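Local structure of uncharacterized protein lp_2219 (Lactobacillus plantarum, 3HFQ) at residues A[260-265]-A[285-290]; A[37-42]-A[55-60]. The protein is of unknown function but folds as a seven-bladed beta-propeller of the lactonase family, consistent with a lactone-hydrolysing role that remains unproven. The protein carries 1 engineered substitution. All blocks are in the same frame, centred on the assembly; numbering follows the deposited sequence.

Contact 1: A[260-265]-A[285-290]; sequences GYNTLA and GDFPRD
N262 reaches from a hairpin turn to G285, D286, F287 and P288, and its side chain makes both hydrogen bonds between 260-265 and 285-290. Its CB lies 3.5 Å from G285 O, a plain van der Waals approach. A chi1 of -60° sets CG beside the backbone N and anti to the carbonyl carbon, where CG also rests against G285 O. At the tip, OD1 accepts from two backbone donors, F287 N at 3.0 Å (N-H...O 159°) and G260 N at 2.9 Å. Each stands well out of the carbonyl plane, one on either face, and together they clasp the oxygen. P288 CD touches N262 OD1 at 3.4 Å, the proline crossing the asparagine at about a right angle. The other branch donates from N262 ND2 to D286 OD1 at 2.9 Å; this oxygen accepts through its anti lone pair, away from OD2. Amide and carboxylate planes stand 80° apart, while the side chains themselves cross obliquely; D286 OD2 is held by N306. Because OD1 and ND2 are both engaged, the amide flip is fixed. F287 adds a looser contact, CE1 lying 4.0 Å from G260 N. N262 and T263 both face N258, a G1 beta bulge at the turn joining strands 253-259 and 263-269; the N262 side chain ties this blade to the connector leading into the next blade of the propeller.

Contact 2: A[37-42]-A[55-60]; sequences AATQNP and SVDKED
T39 and D57 meet through similar first torsions: T39 OG1 lies anti to its backbone N (chi1 -178°), as does D57 CG (chi1 176°), and the rotation of the carboxylate about chi2 then brings D57 OD1 near. T39 OG1 and D57 OD1 end 3.4 Å apart, at an angle too poor for a hydrogen bond, and separate waters serve the two groups. One water lies 2.7 Å from each of T39 OG1, S55 OG and V56 O, donating to V56 O; S55 OG also bonds W68. A second bridges T39 OG1 and E59 OE2. The third accepts from Q40 N at 2.9 Å and lies 2.6 Å from D57 OD1, with K58 O also near. Direct backbone contact is sparse. K58 N donates to Q40 O at 3.2 Å, bent to 139°, with the donor above the carbonyl plane, and P42 CA makes a CA-H...O contact with V56 O at 3.2 Å. Carbon atoms pack against polar ones: V56 CG1 lies 3.3 Å from N41 O, and K58, extended beyond CG, runs side by side with N41, its CD approaching ND2; N41 OD1 is bonded to T11 N. The connector leaving strand 29-38 is thus joined to strand 52-59 of the next blade by one bent backbone bond, a CA-H...O contact and side-chain packing, with three waters bridging polar atoms. Within that strand, D57 OD2 and E59 OE2 are 2.8 Å apart though both are acceptors; this proximity would be expected to favour a proton on one carboxylate, without showing which.

Contact 2 precedes contact 1 along the chain; their centres are 24 Å apart and their nearest atoms about 8 Å, with no touch. They share no sheet, yet both involve a connector between blades of the same propeller. Segment 37-42 leads out of the sheet formed by strands 2-9, 17-24, 29-38 and 334-339. Segment 285-290 leads into the sheet of strands 290-293, 299-304, 309-315 and 322-330. These two sheets are neighbours in the ring, and the first combines both chain termini, the familiar propeller closure. The contacts thus stand on either side of this pair of blades. Y10 touches R289 and N41, and D290 bonds V337, relating both connectors to the closing blade.

Contact 1: A[260-265]-A[285-290]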
loop_
_atom_site.group_PDB
_atom_site.type_symbol
_atom_site.label_atom_id
_atom_site.label_comp_id
_atom_site.label_asym_id
_atom_site.label_seq_id
_atom_site.Cartn_x
_atom_site.Cartn_y
_atom_site.Cartn_z
ATOM N N GLY A 260 14.903 -4.623 5.517
ATOM C CA GLY A 260 16.331 -4.887 5.532
ATOM C C GLY A 260 16.868 -4.151 6.744
ATOM O O GLY A 260 17.346 -4.767 7.694
ATOM N N TYR A 261 16.785 -2.824 6.716
ATOM C CA TYR A 261 17.231 -2.024 7.850
ATOM C C TYR A 261 16.146 -2.196 8.915
ATOM O O TYR A 261 16.352 -1.917 10.098
ATOM C CB TYR A 261 17.367 -0.548 7.451
ATOM C CG TYR A 261 18.082 0.297 8.484
ATOM C CD1 TYR A 261 19.373 -0.026 8.900
ATOM C CD2 TYR A 261 17.466 1.410 9.051
ATOM C CE1 TYR A 261 20.030 0.737 9.863
ATOM C CE2 TYR A 261 18.113 2.178 10.012
ATOM C CZ TYR A 261 19.395 1.837 10.411
ATOM O OH TYR A 261 20.037 2.594 11.361
ATOM N N ASN A 262 14.986 -2.662 8.460
ATOM C CA ASN A 262 13.830 -2.936 9.308
ATOM C C ASN A 262 13.415 -1.835 10.278
ATOM O O ASN A 262 13.424 -2.022 11.500
ATOM C CB ASN A 262 14.049 -4.247 10.076
ATOM C CG ASN A 262 14.250 -5.434 9.152
ATOM O OD1 ASN A 262 13.697 -5.478 8.050
ATOM N ND2 ASN A 262 15.032 -6.412 9.601
ATOM N N THR A 263 13.025 -0.691 9.729
ATOM C CA THR A 263 12.587 0.433 10.547
ATOM C C THR A 263 11.474 1.187 9.848
ATOM O O THR A 263 11.122 0.903 8.705
ATOM C CB THR A 263 13.694 1.484 10.730
ATOM O OG1 THR A 263 13.999 2.053 9.449
ATOM C CG2 THR A 263 14.950 0.871 11.322
ATOM N N LEU A 264 10.922 2.150 10.573
ATOM C CA LEU A 264 9.936 3.057 10.026
ATOM C C LEU A 264 10.724 4.351 10.139
ATOM O O LEU A 264 11.273 4.649 11.203
ATOM C CB LEU A 264 8.675 3.146 10.889
ATOM C CG LEU A 264 7.710 1.956 10.938
ATOM C CD1 LEU A 264 6.394 2.423 11.552
ATOM C CD2 LEU A 264 7.466 1.411 9.535
ATOM N N ALA A 265 10.832 5.091 9.043
ATOM C CA ALA A 265 11.553 6.357 9.068
ATOM C C ALA A 265 10.488 7.442 9.068
ATOM O O ALA A 265 9.551 7.402 8.274
ATOM C CB ALA A 265 12.447 6.487 7.843
ATOM N N GLY A 285 11.061 -6.674 14.044
ATOM C CA GLY A 285 10.840 -7.867 13.247
ATOM C C GLY A 285 11.578 -7.718 11.936
ATOM O O GLY A 285 12.254 -6.712 11.721
ATOM N N ASP A 286 11.443 -8.700 11.050
ATOM C CA ASP A 286 12.132 -8.651 9.769
ATOM C C ASP A 286 11.175 -8.416 8.600
ATOM O O ASP A 286 10.125 -9.053 8.498
ATOM C CB ASP A 286 12.925 -9.951 9.560
ATOM C CG ASP A 286 13.846 -9.901 8.345
ATOM O OD1 ASP A 286 14.550 -8.882 8.158
ATOM O OD2 ASP A 286 13.884 -10.892 7.582
ATOM N N PHE A 287 11.556 -7.484 7.732
ATOM C CA PHE A 287 10.797 -7.128 6.539
ATOM C C PHE A 287 9.404 -6.527 6.721
ATOM O O PHE A 287 8.391 -7.169 6.430
ATOM C CB PHE A 287 10.725 -8.329 5.588
ATOM C CG PHE A 287 11.830 -8.352 4.565
ATOM C CD1 PHE A 287 13.159 -8.211 4.957
ATOM C CD2 PHE A 287 11.542 -8.493 3.211
ATOM C CE1 PHE A 287 14.186 -8.211 4.014
ATOM C CE2 PHE A 287 12.563 -8.494 2.260
ATOM C CZ PHE A 287 13.887 -8.353 2.664
ATOM N N PRO A 288 9.340 -5.276 7.207
ATOM C CA PRO A 288 8.074 -4.568 7.421
ATOM C C PRO A 288 7.519 -4.067 6.079
ATOM O O PRO A 288 7.793 -2.939 5.660
ATOM C CB PRO A 288 8.471 -3.423 8.351
ATOM C CG PRO A 288 9.905 -3.147 7.944
ATOM C CD PRO A 288 10.461 -4.543 7.826
ATOM N N ARG A 289 6.727 -4.911 5.424
ATOM C CA ARG A 289 6.149 -4.588 4.122
ATOM C C ARG A 289 4.981 -3.605 4.165
ATOM O O ARG A 289 4.687 -2.947 3.168
ATOM C CB ARG A 289 5.729 -5.884 3.420
ATOM C CG ARG A 289 5.209 -5.713 1.997
ATOM C CD ARG A 289 5.301 -7.039 1.247
ATOM N NE ARG A 289 4.483 -7.058 0.037
ATOM C CZ ARG A 289 4.821 -7.687 -1.081
ATOM N NH1 ARG A 289 5.970 -8.347 -1.152
ATOM N NH2 ARG A 289 4.008 -7.668 -2.129
ATOM N N ASP A 290 4.307 -3.501 5.306
ATOM C CA ASP A 290 3.199 -2.557 5.413
ATOM C C ASP A 290 2.967 -2.131 6.855
ATOM O O ASP A 290 3.379 -2.813 7.795
ATOM C CB ASP A 290 1.910 -3.158 4.834
ATOM C CG ASP A 290 0.838 -2.104 4.571
ATOM O OD1 ASP A 290 1.199 -0.929 4.347
ATOM O OD2 ASP A 290 -0.365 -2.451 4.566
#

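Contact 2: A[37-42]-A[55-60]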
loop_
_atom_site.group_PDB
_atom_site.type_symbol
_atom_site.label_atom_id
_atom_site.label_comp_id
_atom_site.label_asym_id
_atom_site.label_seq_id
_atom_site.Cartn_x
_atom_site.Cartn_y
_atom_site.Cartn_z
ATOM N N ALA A 37 -11.000 -14.724 6.918
ATOM C CA ALA A 37 -11.327 -15.401 5.668
ATOM C C ALA A 37 -10.227 -16.336 5.192
ATOM O O ALA A 37 -9.072 -15.927 5.041
ATOM C CB ALA A 37 -11.632 -14.373 4.588
ATOM N N ALA A 38 -10.589 -17.592 4.955
ATOM C CA ALA A 38 -9.633 -18.571 4.463
ATOM C C ALA A 38 -9.498 -18.319 2.966
ATOM O O ALA A 38 -10.473 -18.429 2.221
ATOM C CB ALA A 38 -10.140 -19.985 4.721
ATOM N N THR A 39 -8.294 -17.962 2.536
ATOM C CA THR A 39 -8.025 -17.674 1.133
ATOM C C THR A 39 -6.514 -17.736 0.878
ATOM O O THR A 39 -5.724 -17.761 1.820
ATOM C CB THR A 39 -8.591 -16.279 0.751
ATOM O OG1 THR A 39 -8.356 -16.020 -0.638
ATOM C CG2 THR A 39 -7.946 -15.190 1.597
ATOM N N GLN A 40 -6.111 -17.771 -0.390
ATOM C CA GLN A 40 -4.692 -17.863 -0.725
ATOM C C GLN A 40 -4.033 -16.557 -1.162
ATOM O O GLN A 40 -4.562 -15.836 -2.003
ATOM C CB GLN A 40 -4.478 -18.920 -1.813
ATOM C CG GLN A 40 -4.708 -20.350 -1.345
ATOM C CD GLN A 40 -3.733 -20.766 -0.259
ATOM O OE1 GLN A 40 -2.520 -20.800 -0.476
ATOM N NE2 GLN A 40 -4.261 -21.082 0.919
ATOM N N ASN A 41 -2.868 -16.283 -0.576
ATOM C CA ASN A 41 -2.057 -15.098 -0.866
ATOM C C ASN A 41 -2.772 -13.749 -0.921
ATOM O O ASN A 41 -2.643 -13.005 -1.895
ATOM C CB ASN A 41 -1.271 -15.314 -2.165
ATOM C CG ASN A 41 0.067 -16.013 -1.941
ATOM O OD1 ASN A 41 0.319 -16.603 -0.885
ATOM N ND2 ASN A 41 0.930 -15.953 -2.947
ATOM N N PRO A 42 -3.533 -13.409 0.130
ATOM C CA PRO A 42 -4.243 -12.125 0.153
ATOM C C PRO A 42 -3.255 -11.062 0.631
ATOM O O PRO A 42 -3.404 -10.507 1.721
ATOM C CB PRO A 42 -5.355 -12.380 1.159
ATOM C CG PRO A 42 -4.651 -13.249 2.179
ATOM C CD PRO A 42 -3.888 -14.232 1.304
ATOM N N SER A 55 -9.664 -8.454 -1.891
ATOM C CA SER A 55 -8.328 -8.950 -1.609
ATOM C C SER A 55 -7.628 -9.615 -2.774
ATOM O O SER A 55 -8.264 -10.196 -3.653
ATOM C CB SER A 55 -8.396 -9.960 -0.462
ATOM O OG SER A 55 -9.217 -11.063 -0.830
ATOM N N VAL A 56 -6.304 -9.520 -2.766
ATOM C CA VAL A 56 -5.486 -10.163 -3.779
ATOM C C VAL A 56 -5.857 -11.629 -3.602
ATOM O O VAL A 56 -6.072 -12.079 -2.473
ATOM C CB VAL A 56 -3.993 -9.954 -3.482
ATOM C CG1 VAL A 56 -3.141 -10.848 -4.381
ATOM C CG2 VAL A 56 -3.638 -8.488 -3.701
ATOM N N ASP A 57 -5.931 -12.374 -4.697
ATOM C CA ASP A 57 -6.346 -13.760 -4.599
ATOM C C ASP A 57 -5.627 -14.695 -5.566
ATOM O O ASP A 57 -5.365 -14.341 -6.716
ATOM C CB ASP A 57 -7.865 -13.807 -4.814
ATOM C CG ASP A 57 -8.422 -15.210 -4.826
ATOM O OD1 ASP A 57 -7.981 -16.044 -4.009
ATOM O OD2 ASP A 57 -9.325 -15.468 -5.650
ATOM N N LYS A 58 -5.292 -15.884 -5.078
ATOM C CA LYS A 58 -4.628 -16.886 -5.897
ATOM C C LYS A 58 -5.488 -18.131 -5.909
ATOM O O LYS A 58 -5.834 -18.678 -4.861
ATOM C CB LYS A 58 -3.243 -17.227 -5.342
ATOM C CG LYS A 58 -2.465 -18.235 -6.189
ATOM C CD LYS A 58 -1.030 -18.388 -5.695
ATOM C CE LYS A 58 -0.205 -19.270 -6.627
ATOM N NZ LYS A 58 1.219 -19.369 -6.198
ATOM N N GLU A 59 -5.841 -18.571 -7.104
ATOM C CA GLU A 59 -6.659 -19.753 -7.257
ATOM C C GLU A 59 -5.873 -20.620 -8.235
ATOM O O GLU A 59 -6.052 -20.529 -9.449
ATOM C CB GLU A 59 -8.033 -19.340 -7.809
ATOM C CG GLU A 59 -8.794 -18.272 -6.973
ATOM C CD GLU A 59 -9.608 -18.861 -5.821
ATOM O OE1 GLU A 59 -9.853 -20.085 -5.840
ATOM O OE2 GLU A 59 -10.022 -18.103 -4.910
ATOM N N ASP A 60 -4.966 -21.426 -7.685
ATOM C CA ASP A 60 -4.114 -22.321 -8.466
ATOM C C ASP A 60 -3.163 -21.533 -9.351
ATOM O O ASP A 60 -2.400 -20.681 -8.878
ATOM C CB ASP A 60 -4.963 -23.236 -9.326
HETATM O O HOH W 1 -8.130 -13.422 -1.374
HETATM O O HOH W 2 -10.482 -17.492 -1.866
HETATM O O HOH W 3 -7.797 -18.287 -2.635
#